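Local coordinates for polyphosphate kinase (Porphyromonas gingivalis, PDB 2O8R), which probably catalyses the reversible, magnesium-dependent transfer of the terminal phosphate of ATP onto a growing chain of inorganic polyphosphate, at residues 33-37 / 316-320; 112-116 / 312-317; 520-524 / 551-555. The protein carries 3 engineered substitutions. The contacts are given in a common frame with arbitrary orientation. Residue numbers count along the deposited sequence, not the author numbering.

Contacts 1 and 2 are neighbours that share R316 and L317 of the loop between strand 294-297 and helix 328-331. Their centres lie 9 Å apart, and they touch where Y36 OH approaches I115 CD1 at 3.9 Å and P312 CD at 4.0 Å. Together they bring this loop, which follows the strands of the middle domain, against the N-terminal domain. Contact 3 stands apart, in the second phospholipase D-like C-terminal domain: its centre is 41 Å from that of contact 1 and 50 Å from that of contact 2, with nearest atoms about 29 and 37 Å away. All three lie away from the predicted ATP, magnesium and phosphohistidine sites.

Contact 1: 33-37 / 316-320; sequences LPVYD and RLETL
The start of helix 35-63 in the N-terminal domain is held here by an irregular loop that follows the middle-domain strands. P34 occupies the N-cap position (phi/psi -52/134), its CA 5.0 Å from that of E318; its CA-to-CB bond points toward the loop, with CB 3.5 Å from L317 O and CG 3.8 Å from T319 CG2. V35 opens the helix and sets CG2 4.0 Å from L317 CB. At Y36, N donates to L317 O (3.1 Å, 150°), while the m rotamer brings CD1 within 3.8 Å of L317 CB; L317 itself has left-handed backbone angles (60/19). D37, also m, turns its carboxylate to T319: OD1 accepts from T319 N at 3.2 Å, and OD2 accepts from T319 OG1 at 2.9 Å, T319 being in the p rotamer. I115 of strand 115-118 packs on both Y36 and L317. A helix N-terminal amide thus finds its acceptor in the loop's backbone, and one aspartate binds both the amide and the hydroxyl of a single threonine.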
ATOM      1  N   LEU A  33     -23.896 -20.311 -10.826  1.00 58.28           N
ATOM      2  CA  LEU A  33     -22.583 -19.677 -10.806  1.00 49.47           C
ATOM      3  C   LEU A  33     -21.644 -20.398  -9.856  1.00 57.58           C
ATOM      4  O   LEU A  33     -22.072 -20.858  -8.794  1.00 52.72           O
ATOM      5  CB  LEU A  33     -22.717 -18.219 -10.372  1.00 46.77           C
ATOM      6  CG  LEU A  33     -23.578 -17.332 -11.264  1.00 52.57           C
ATOM      7  CD1 LEU A  33     -23.498 -15.935 -10.749  1.00 17.84           C
ATOM      8  CD2 LEU A  33     -23.135 -17.386 -12.735  1.00 43.21           C
ATOM      9  N   PRO A  34     -20.360 -20.514 -10.243  1.00 55.50           N
ATOM     10  CA  PRO A  34     -19.298 -21.063  -9.405  1.00 52.32           C
ATOM     11  C   PRO A  34     -19.286 -20.356  -8.074  1.00 47.10           C
ATOM     12  O   PRO A  34     -19.369 -19.128  -8.065  1.00 55.57           O
ATOM     13  CB  PRO A  34     -18.040 -20.719 -10.194  1.00 44.21           C
ATOM     14  CG  PRO A  34     -18.487 -20.726 -11.589  1.00 42.06           C
ATOM     15  CD  PRO A  34     -19.855 -20.145 -11.576  1.00 35.34           C
ATOM     16  N   VAL A  35     -19.194 -21.110  -6.968  1.00 44.88           N
ATOM     17  CA  VAL A  35     -19.422 -20.529  -5.618  1.00 51.53           C
ATOM     18  C   VAL A  35     -18.697 -19.234  -5.353  1.00 59.53           C
ATOM     19  O   VAL A  35     -19.297 -18.295  -4.834  1.00 57.22           O
ATOM     20  CB  VAL A  35     -19.024 -21.426  -4.417  1.00 54.41           C
ATOM     21  CG1 VAL A  35     -20.240 -21.939  -3.715  1.00 43.68           C
ATOM     22  CG2 VAL A  35     -17.991 -22.515  -4.781  1.00 52.32           C
ATOM     23  N   TYR A  36     -17.406 -19.188  -5.688  1.00 44.86           N
ATOM     24  CA  TYR A  36     -16.627 -18.023  -5.341  1.00 44.79           C
ATOM     25  C   TYR A  36     -17.106 -16.768  -6.057  1.00 49.32           C
ATOM     26  O   TYR A  36     -16.982 -15.669  -5.526  1.00 54.85           O
ATOM     27  CB  TYR A  36     -15.121 -18.291  -5.439  1.00 31.37           C
ATOM     28  CG  TYR A  36     -14.637 -19.016  -4.197  1.00 50.51           C
ATOM     29  CD1 TYR A  36     -14.646 -20.412  -4.120  1.00 35.58           C
ATOM     30  CD2 TYR A  36     -14.221 -18.301  -3.077  1.00 34.44           C
ATOM     31  CE1 TYR A  36     -14.231 -21.065  -2.966  1.00 40.54           C
ATOM     32  CE2 TYR A  36     -13.799 -18.943  -1.931  1.00 49.49           C
ATOM     33  CZ  TYR A  36     -13.814 -20.316  -1.878  1.00 53.55           C
ATOM     34  OH  TYR A  36     -13.405 -20.925  -0.726  1.00 57.14           O
ATOM     35  N   ASP A  37     -17.728 -16.947  -7.223  1.00 47.28           N
ATOM     36  CA  ASP A  37     -18.394 -15.838  -7.907  1.00 54.66           C
ATOM     37  C   ASP A  37     -19.489 -15.258  -7.040  1.00 45.95           C
ATOM     38  O   ASP A  37     -19.601 -14.042  -6.917  1.00 49.37           O
ATOM     39  CB  ASP A  37     -18.995 -16.275  -9.244  1.00 37.73           C
ATOM     40  CG  ASP A  37     -17.949 -16.729 -10.235  1.00 64.70           C
ATOM     41  OD1 ASP A  37     -16.729 -16.662  -9.934  1.00 68.54           O
ATOM     42  OD2 ASP A  37     -18.363 -17.157 -11.326  1.00 73.23           O
ATOM     43  N   ARG A 316     -10.204 -23.363  -9.902  1.00 45.46           N
ATOM     44  CA  ARG A 316     -11.483 -24.045  -9.908  1.00 57.33           C
ATOM     45  C   ARG A 316     -12.410 -23.298  -8.959  1.00 49.19           C
ATOM     46  O   ARG A 316     -11.966 -22.404  -8.240  1.00 48.31           O
ATOM     47  CB  ARG A 316     -11.276 -25.492  -9.456  1.00 49.73           C
ATOM     48  CG  ARG A 316     -11.979 -26.522 -10.312  1.00 79.49           C
ATOM     49  CD  ARG A 316     -11.263 -27.868 -10.251  1.00 53.23           C
ATOM     50  NE  ARG A 316     -10.858 -28.226  -8.892  1.00 96.60           N
ATOM     51  CZ  ARG A 316     -11.679 -28.688  -7.949  1.00108.74           C
ATOM     52  NH1 ARG A 316     -12.978 -28.849  -8.199  1.00106.33           N
ATOM     53  NH2 ARG A 316     -11.202 -28.982  -6.744  1.00 87.50           N
ATOM     54  N   LEU A 317     -13.693 -23.649  -8.973  1.00 47.95           N
ATOM     55  CA  LEU A 317     -14.741 -22.950  -8.184  1.00 36.17           C
ATOM     56  C   LEU A 317     -14.955 -21.436  -8.491  1.00 35.79           C
ATOM     57  O   LEU A 317     -15.559 -20.718  -7.689  1.00 51.41           O
ATOM     58  CB  LEU A 317     -14.548 -23.193  -6.666  1.00 38.16           C
ATOM     59  CG  LEU A 317     -14.292 -24.620  -6.162  1.00 53.12           C
ATOM     60  CD1 LEU A 317     -14.273 -24.752  -4.607  1.00 29.12           C
ATOM     61  CD2 LEU A 317     -15.311 -25.554  -6.762  1.00 23.69           C
ATOM     62  N   GLU A 318     -14.491 -20.971  -9.654  1.00 45.69           N
ATOM     63  CA  GLU A 318     -14.549 -19.546 -10.038  1.00 50.06           C
ATOM     64  C   GLU A 318     -14.417 -19.353 -11.556  1.00 50.04           C
ATOM     65  O   GLU A 318     -13.540 -19.943 -12.177  1.00 61.88           O
ATOM     66  CB  GLU A 318     -13.446 -18.765  -9.328  1.00 45.43           C
ATOM     67  CG  GLU A 318     -12.029 -19.228  -9.674  1.00 57.32           C
ATOM     68  CD  GLU A 318     -10.953 -18.513  -8.887  1.00 64.06           C
ATOM     69  OE1 GLU A 318     -11.233 -18.057  -7.749  1.00 52.67           O
ATOM     70  OE2 GLU A 318      -9.818 -18.422  -9.408  1.00 78.72           O
ATOM     71  N   THR A 319     -15.273 -18.529 -12.155  1.00 47.11           N
ATOM     72  CA  THR A 319     -15.238 -18.356 -13.610  1.00 54.81           C
ATOM     73  C   THR A 319     -13.901 -17.813 -14.037  1.00 44.34           C
ATOM     74  O   THR A 319     -13.436 -16.803 -13.515  1.00 43.34           O
ATOM     75  CB  THR A 319     -16.329 -17.415 -14.147  1.00 30.49           C
ATOM     76  OG1 THR A 319     -16.435 -16.297 -13.269  1.00 77.33           O
ATOM     77  CG2 THR A 319     -17.683 -18.147 -14.207  1.00 52.84           C
ATOM     78  N   LEU A 320     -13.276 -18.511 -14.976  1.00 50.46           N
ATOM     79  CA  LEU A 320     -12.009 -18.073 -15.529  1.00 45.88           C
ATOM     80  C   LEU A 320     -12.254 -16.997 -16.570  1.00 47.35           C
ATOM     81  O   LEU A 320     -12.915 -17.240 -17.579  1.00 68.14           O
ATOM     82  CB  LEU A 320     -11.265 -19.264 -16.132  1.00 57.12           C
ATOM     83  CG  LEU A 320     -10.287 -19.054 -17.286  1.00 62.70           C
ATOM     84  CD1 LEU A 320      -8.963 -18.471 -16.811  1.00 60.19           C
ATOM     85  CD2 LEU A 320     -10.081 -20.374 -17.984  1.00 39.96           C
TER

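Contact 2: 112-116 / 312-317; sequences EHGIR and PFAPRL. With SO4 (sulfate ion), chain H.
Side chains from the loop 312-317 close over the turn that joins helix 83-112 to strand 115-118. The helix ends in a Schellman motif with G114 as C-prime residue (phi/psi 84/21), and the loop folds into a type II' turn from F313 to R316, closed by R316 N to F313 O at 2.8 Å. CA atoms stay 8.2 Å apart at both H113-L317 and I115-P312, so side chains bridge the gap. I115 has off-rotamer chi1 and chi2 (-33° and -93°), and its CD1 lies 3.5 Å from P312 CG, 3.7 Å from F313 CE2 and 4.1 Å from L317 CD1. F313 (m, chi2 -69°) brings CE2 to 3.1 Å from H113 O and meets Y204 edge-to-face. H113 (m, chi2 87°) sets CD2 3.6 Å from L317 CD2 (L317 is mt), while its ND1 bonds to T109 O. R116 turns to a sulfate, probably from the crystallisation liquor. Apart from the close approach to H113 O, the joint between the end of helix 83-112 and the loop after strand 294-297 is chiefly apolar packing.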
ATOM      1  N   GLU A 112     -19.961 -29.122  -0.385  1.00 50.30           N
ATOM      2  CA  GLU A 112     -20.077 -29.997  -1.544  1.00 53.98           C
ATOM      3  C   GLU A 112     -18.772 -30.033  -2.334  1.00 47.24           C
ATOM      4  O   GLU A 112     -18.489 -31.007  -3.027  1.00 58.18           O
ATOM      5  CB  GLU A 112     -21.216 -29.528  -2.440  1.00 57.26           C
ATOM      6  CG  GLU A 112     -21.799 -30.588  -3.348  1.00 53.36           C
ATOM      7  CD  GLU A 112     -23.071 -30.120  -4.058  1.00 77.57           C
ATOM      8  OE1 GLU A 112     -23.732 -29.173  -3.567  1.00 59.90           O
ATOM      9  OE2 GLU A 112     -23.413 -30.706  -5.112  1.00 93.76           O
ATOM     10  N   HIS A 113     -17.968 -28.982  -2.201  1.00 48.72           N
ATOM     11  CA  HIS A 113     -16.684 -28.903  -2.891  1.00 41.28           C
ATOM     12  C   HIS A 113     -15.450 -28.963  -1.985  1.00 46.46           C
ATOM     13  O   HIS A 113     -14.361 -28.565  -2.394  1.00 58.74           O
ATOM     14  CB  HIS A 113     -16.654 -27.653  -3.753  1.00 47.75           C
ATOM     15  CG  HIS A 113     -17.743 -27.617  -4.772  1.00 64.70           C
ATOM     16  ND1 HIS A 113     -18.997 -27.119  -4.499  1.00 60.63           N
ATOM     17  CD2 HIS A 113     -17.779 -28.051  -6.054  1.00 55.48           C
ATOM     18  CE1 HIS A 113     -19.755 -27.230  -5.574  1.00 62.96           C
ATOM     19  NE2 HIS A 113     -19.039 -27.793  -6.531  1.00 54.56           N
ATOM     20  N   GLY A 114     -15.616 -29.462  -0.766  1.00 51.02           N
ATOM     21  CA  GLY A 114     -14.474 -29.683   0.133  1.00 55.65           C
ATOM     22  C   GLY A 114     -13.992 -28.487   0.942  1.00 62.94           C
ATOM     23  O   GLY A 114     -12.851 -28.473   1.392  1.00 53.37           O
ATOM     24  N   ILE A 115     -14.853 -27.484   1.121  1.00 58.19           N
ATOM     25  CA  ILE A 115     -14.539 -26.324   1.959  1.00 47.80           C
ATOM     26  C   ILE A 115     -15.467 -26.314   3.165  1.00 47.28           C
ATOM     27  O   ILE A 115     -16.687 -26.309   3.015  1.00 44.71           O
ATOM     28  CB  ILE A 115     -14.724 -24.980   1.204  1.00 35.95           C
ATOM     29  CG1 ILE A 115     -14.394 -25.128  -0.289  1.00 57.45           C
ATOM     30  CG2 ILE A 115     -13.934 -23.843   1.876  1.00 40.24           C
ATOM     31  CD1 ILE A 115     -12.983 -24.795  -0.685  1.00 34.24           C
ATOM     32  N   ARG A 116     -14.896 -26.326   4.365  1.00 54.88           N
ATOM     33  CA  ARG A 116     -15.714 -26.213   5.561  1.00 32.52           C
ATOM     34  C   ARG A 116     -15.398 -24.913   6.266  1.00 46.87           C
ATOM     35  O   ARG A 116     -14.329 -24.739   6.863  1.00 50.85           O
ATOM     36  CB  ARG A 116     -15.560 -27.425   6.477  1.00 44.67           C
ATOM     37  CG  ARG A 116     -16.772 -27.654   7.372  1.00 63.44           C
ATOM     38  CD  ARG A 116     -17.233 -29.111   7.334  1.00 78.59           C
ATOM     39  NE  ARG A 116     -16.948 -29.833   8.568  1.00 81.51           N
ATOM     40  CZ  ARG A 116     -17.773 -29.886   9.609  1.00106.05           C
ATOM     41  NH1 ARG A 116     -18.941 -29.256   9.572  1.00114.63           N
ATOM     42  NH2 ARG A 116     -17.432 -30.566  10.695  1.00103.64           N
ATOM     43  N   PRO A 312      -8.974 -22.539  -1.729  1.00 49.71           N
ATOM     44  CA  PRO A 312      -7.864 -23.476  -1.804  1.00 43.10           C
ATOM     45  C   PRO A 312      -7.894 -24.380  -3.035  1.00 55.56           C
ATOM     46  O   PRO A 312      -7.035 -25.245  -3.163  1.00 59.36           O
ATOM     47  CB  PRO A 312      -8.049 -24.325  -0.554  1.00 43.16           C
ATOM     48  CG  PRO A 312      -9.492 -24.306  -0.324  1.00 53.07           C
ATOM     49  CD  PRO A 312      -9.904 -22.910  -0.653  1.00 59.82           C
ATOM     50  N   PHE A 313      -8.859 -24.200  -3.930  1.00 50.70           N
ATOM     51  CA  PHE A 313      -8.836 -24.942  -5.183  1.00 53.23           C
ATOM     52  C   PHE A 313      -8.473 -24.065  -6.361  1.00 64.16           C
ATOM     53  O   PHE A 313      -9.123 -24.091  -7.395  1.00 55.59           O
ATOM     54  CB  PHE A 313     -10.128 -25.707  -5.387  1.00 47.12           C
ATOM     55  CG  PHE A 313     -10.319 -26.776  -4.373  1.00 49.47           C
ATOM     56  CD1 PHE A 313      -9.499 -27.891  -4.372  1.00 53.08           C
ATOM     57  CD2 PHE A 313     -11.268 -26.647  -3.379  1.00 59.64           C
ATOM     58  CE1 PHE A 313      -9.643 -28.873  -3.423  1.00 33.12           C
ATOM     59  CE2 PHE A 313     -11.422 -27.631  -2.427  1.00 39.45           C
ATOM     60  CZ  PHE A 313     -10.607 -28.743  -2.447  1.00 54.53           C
ATOM     61  N   ALA A 314      -7.391 -23.318  -6.172  1.00 81.02           N
ATOM     62  CA  ALA A 314      -6.810 -22.424  -7.166  1.00 77.17           C
ATOM     63  C   ALA A 314      -7.829 -21.940  -8.186  1.00 79.80           C
ATOM     64  O   ALA A 314      -8.754 -21.237  -7.772  1.00 77.19           O
ATOM     65  CB  ALA A 314      -5.557 -23.027  -7.795  1.00 75.96           C
ATOM     66  N   PRO A 315      -7.719 -22.341  -9.485  1.00 77.36           N
ATOM     67  CA  PRO A 315      -8.565 -21.675 -10.488  1.00 73.14           C
ATOM     68  C   PRO A 315      -9.961 -22.282 -10.623  1.00 54.65           C
ATOM     69  O   PRO A 315     -10.794 -21.767 -11.358  1.00 75.70           O
ATOM     70  CB  PRO A 315      -7.779 -21.855 -11.794  1.00 64.73           C
ATOM     71  CG  PRO A 315      -6.715 -22.884 -11.509  1.00 71.99           C
ATOM     72  CD  PRO A 315      -6.915 -23.398 -10.116  1.00 68.17           C
ATOM     73  N   ARG A 316     -10.204 -23.363  -9.902  1.00 45.46           N
ATOM     74  CA  ARG A 316     -11.483 -24.045  -9.908  1.00 57.33           C
ATOM     75  C   ARG A 316     -12.410 -23.298  -8.959  1.00 49.19           C
ATOM     76  O   ARG A 316     -11.966 -22.404  -8.240  1.00 48.31           O
ATOM     77  CB  ARG A 316     -11.276 -25.492  -9.456  1.00 49.73           C
ATOM     78  CG  ARG A 316     -11.979 -26.522 -10.312  1.00 79.49           C
ATOM     79  CD  ARG A 316     -11.263 -27.868 -10.251  1.00 53.23           C
ATOM     80  NE  ARG A 316     -10.858 -28.226  -8.892  1.00 96.60           N
ATOM     81  CZ  ARG A 316     -11.679 -28.688  -7.949  1.00108.74           C
ATOM     82  NH1 ARG A 316     -12.978 -28.849  -8.199  1.00106.33           N
ATOM     83  NH2 ARG A 316     -11.202 -28.982  -6.744  1.00 87.50           N
ATOM     84  N   LEU A 317     -13.693 -23.649  -8.973  1.00 47.95           N
ATOM     85  CA  LEU A 317     -14.741 -22.950  -8.184  1.00 36.17           C
ATOM     86  C   LEU A 317     -14.955 -21.436  -8.491  1.00 35.79           C
ATOM     87  O   LEU A 317     -15.559 -20.718  -7.689  1.00 51.41           O
ATOM     88  CB  LEU A 317     -14.548 -23.193  -6.666  1.00 38.16           C
ATOM     89  CG  LEU A 317     -14.292 -24.620  -6.162  1.00 53.12           C
ATOM     90  CD1 LEU A 317     -14.273 -24.752  -4.607  1.00 29.12           C
ATOM     91  CD2 LEU A 317     -15.311 -25.554  -6.762  1.00 23.69           C
TER
HETATM   92  S   SO4 H 709     -16.079 -30.822  13.691  1.00 77.78           S
HETATM   93  O1  SO4 H 709     -15.794 -31.782  12.624  1.00 99.78           O
HETATM   94  O2  SO4 H 709     -17.263 -31.250  14.427  1.00 83.58           O
HETATM   95  O3  SO4 H 709     -14.926 -30.731  14.591  1.00 66.82           O
HETATM   96  O4  SO4 H 709     -16.350 -29.510  13.114  1.00 96.27           O

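Contact 3: 520-524 / 551-555; sequences ITNLI and VITQL
Two neighbouring helices on one face of the large mixed sheet of the second phospholipase D-like domain meet here, with strand 538-543 between them in sequence, an alpha-beta-alpha succession. The segments 520-524 and 551-555 run almost parallel, at 7°, with their axes 11.0 Å apart; within them, I524 N bonds to I520 O at 3.1 Å and L555 N to V551 O at 3.0 Å. The nearest CA atoms, 7.6 Å apart, belong to I524 and Q554, which also bury the most surface. I524 points toward the neighbouring helix in the mt rotamer, and its CD1 is the hub of the packing, lying 4.3 Å from V551 CG1, 4.2 Å from L555 CD2 and 3.9 Å from Q554 OE1. V551, with chi1 t, also places CG1 4.3 Å from I520 CG2. Toward the sheet, I524 and L555 both pack on M539 of strand 538-543. W618, from a loop, touches both I520 and V551. Q554 also points across the gap, its chi1 m and chi2 t extending the chain along the more exposed side of the interface, where it lies beside T521. The hydroxyl of T521 has G517 O as a weak partner within its own helix. Its reach across the interface is weak too: T521 OG1 lies 3.4 Å from Q554 OE1.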
ATOM      1  N   ILE A 520     -27.765  17.212 -26.101  1.00 47.08           N
ATOM      2  CA  ILE A 520     -28.653  16.138 -25.639  1.00 51.87           C
ATOM      3  C   ILE A 520     -30.132  16.438 -25.947  1.00 65.24           C
ATOM      4  O   ILE A 520     -30.840  15.576 -26.487  1.00 59.30           O
ATOM      5  CB  ILE A 520     -28.451  15.830 -24.147  1.00 47.63           C
ATOM      6  CG1 ILE A 520     -27.095  15.164 -23.927  1.00 58.58           C
ATOM      7  CG2 ILE A 520     -29.503  14.880 -23.642  1.00 29.49           C
ATOM      8  CD1 ILE A 520     -26.706  15.061 -22.467  1.00 39.07           C
ATOM      9  N   THR A 521     -30.575  17.663 -25.639  1.00 60.93           N
ATOM     10  CA  THR A 521     -31.928  18.127 -25.981  1.00 65.05           C
ATOM     11  C   THR A 521     -32.210  18.099 -27.499  1.00 75.22           C
ATOM     12  O   THR A 521     -33.229  17.570 -27.946  1.00 60.83           O
ATOM     13  CB  THR A 521     -32.198  19.537 -25.431  1.00 57.62           C
ATOM     14  OG1 THR A 521     -32.248  19.487 -24.002  1.00 69.74           O
ATOM     15  CG2 THR A 521     -33.532  20.066 -25.935  1.00 69.39           C
ATOM     16  N   ASN A 522     -31.298  18.656 -28.287  1.00 69.68           N
ATOM     17  CA  ASN A 522     -31.447  18.649 -29.735  1.00 68.25           C
ATOM     18  C   ASN A 522     -31.579  17.248 -30.309  1.00 64.63           C
ATOM     19  O   ASN A 522     -32.508  16.978 -31.070  1.00 75.14           O
ATOM     20  CB  ASN A 522     -30.276  19.371 -30.388  1.00 68.29           C
ATOM     21  CG  ASN A 522     -30.127  20.785 -29.894  1.00 77.12           C
ATOM     22  OD1 ASN A 522     -31.094  21.402 -29.433  1.00 77.30           O
ATOM     23  ND2 ASN A 522     -28.908  21.307 -29.964  1.00 74.73           N
ATOM     24  N   LEU A 523     -30.647  16.372 -29.933  1.00 64.68           N
ATOM     25  CA  LEU A 523     -30.647  14.968 -30.350  1.00 61.16           C
ATOM     26  C   LEU A 523     -31.965  14.236 -30.030  1.00 69.77           C
ATOM     27  O   LEU A 523     -32.498  13.522 -30.886  1.00 73.59           O
ATOM     28  CB  LEU A 523     -29.470  14.225 -29.710  1.00 49.40           C
ATOM     29  CG  LEU A 523     -28.046  14.543 -30.171  1.00 57.10           C
ATOM     30  CD1 LEU A 523     -27.025  14.225 -29.078  1.00 63.73           C
ATOM     31  CD2 LEU A 523     -27.693  13.796 -31.450  1.00 40.31           C
ATOM     32  N   ILE A 524     -32.484  14.410 -28.811  1.00 53.61           N
ATOM     33  CA  ILE A 524     -33.742  13.771 -28.427  1.00 62.34           C
ATOM     34  C   ILE A 524     -34.906  14.361 -29.206  1.00 64.84           C
ATOM     35  O   ILE A 524     -35.773  13.629 -29.697  1.00 64.87           O
ATOM     36  CB  ILE A 524     -34.043  13.910 -26.923  1.00 65.53           C
ATOM     37  CG1 ILE A 524     -32.998  13.151 -26.099  1.00 70.59           C
ATOM     38  CG2 ILE A 524     -35.437  13.373 -26.625  1.00 48.09           C
ATOM     39  CD1 ILE A 524     -33.060  13.418 -24.604  1.00 55.48           C
ATOM     40  N   VAL A 551     -33.994  15.583 -17.952  1.00 72.47           N
ATOM     41  CA  VAL A 551     -33.768  14.663 -19.059  1.00 64.74           C
ATOM     42  C   VAL A 551     -34.782  13.524 -19.012  1.00 59.99           C
ATOM     43  O   VAL A 551     -35.249  13.067 -20.051  1.00 59.51           O
ATOM     44  CB  VAL A 551     -32.337  14.090 -19.077  1.00 55.91           C
ATOM     45  CG1 VAL A 551     -32.041  13.536 -20.431  1.00 65.32           C
ATOM     46  CG2 VAL A 551     -31.349  15.159 -18.790  1.00 68.33           C
ATOM     47  N   ILE A 552     -35.132  13.080 -17.810  1.00 45.40           N
ATOM     48  CA  ILE A 552     -36.117  12.025 -17.675  1.00 53.20           C
ATOM     49  C   ILE A 552     -37.451  12.501 -18.252  1.00 65.38           C
ATOM     50  O   ILE A 552     -38.117  11.768 -18.989  1.00 63.71           O
ATOM     51  CB  ILE A 552     -36.244  11.534 -16.222  1.00 51.05           C
ATOM     52  CG1 ILE A 552     -34.936  10.859 -15.790  1.00 54.98           C
ATOM     53  CG2 ILE A 552     -37.369  10.532 -16.101  1.00 45.17           C
ATOM     54  CD1 ILE A 552     -34.954  10.265 -14.396  1.00 51.03           C
ATOM     55  N   THR A 553     -37.802  13.753 -17.980  1.00 63.11           N
ATOM     56  CA  THR A 553     -39.057  14.311 -18.479  1.00 63.65           C
ATOM     57  C   THR A 553     -39.075  14.370 -20.010  1.00 55.53           C
ATOM     58  O   THR A 553     -40.081  14.050 -20.640  1.00 67.71           O
ATOM     59  CB  THR A 553     -39.356  15.704 -17.868  1.00 64.49           C
ATOM     60  OG1 THR A 553     -39.231  15.649 -16.439  1.00 61.87           O
ATOM     61  CG2 THR A 553     -40.752  16.130 -18.202  1.00 41.11           C
ATOM     62  N   GLN A 554     -37.948  14.754 -20.599  1.00 60.18           N
ATOM     63  CA  GLN A 554     -37.783  14.729 -22.051  1.00 67.83           C
ATOM     64  C   GLN A 554     -37.980  13.315 -22.607  1.00 72.59           C
ATOM     65  O   GLN A 554     -38.598  13.128 -23.657  1.00 72.57           O
ATOM     66  CB  GLN A 554     -36.403  15.270 -22.434  1.00 48.87           C
ATOM     67  CG  GLN A 554     -36.068  16.569 -21.716  1.00 78.34           C
ATOM     68  CD  GLN A 554     -34.774  17.213 -22.174  1.00 79.86           C
ATOM     69  OE1 GLN A 554     -34.203  16.841 -23.197  1.00 90.84           O
ATOM     70  NE2 GLN A 554     -34.313  18.203 -21.418  1.00 94.26           N
ATOM     71  N   LEU A 555     -37.466  12.324 -21.885  1.00 72.21           N
ATOM     72  CA  LEU A 555     -37.573  10.944 -22.316  1.00 74.18           C
ATOM     73  C   LEU A 555     -39.025  10.511 -22.310  1.00 73.34           C
ATOM     74  O   LEU A 555     -39.495   9.897 -23.272  1.00 72.23           O
ATOM     75  CB  LEU A 555     -36.729  10.033 -21.431  1.00 66.90           C
ATOM     76  CG  LEU A 555     -35.220  10.259 -21.488  1.00 63.02           C
ATOM     77  CD1 LEU A 555     -34.529   9.456 -20.393  1.00 66.39           C
ATOM     78  CD2 LEU A 555     -34.652   9.926 -22.866  1.00 56.87           C
TER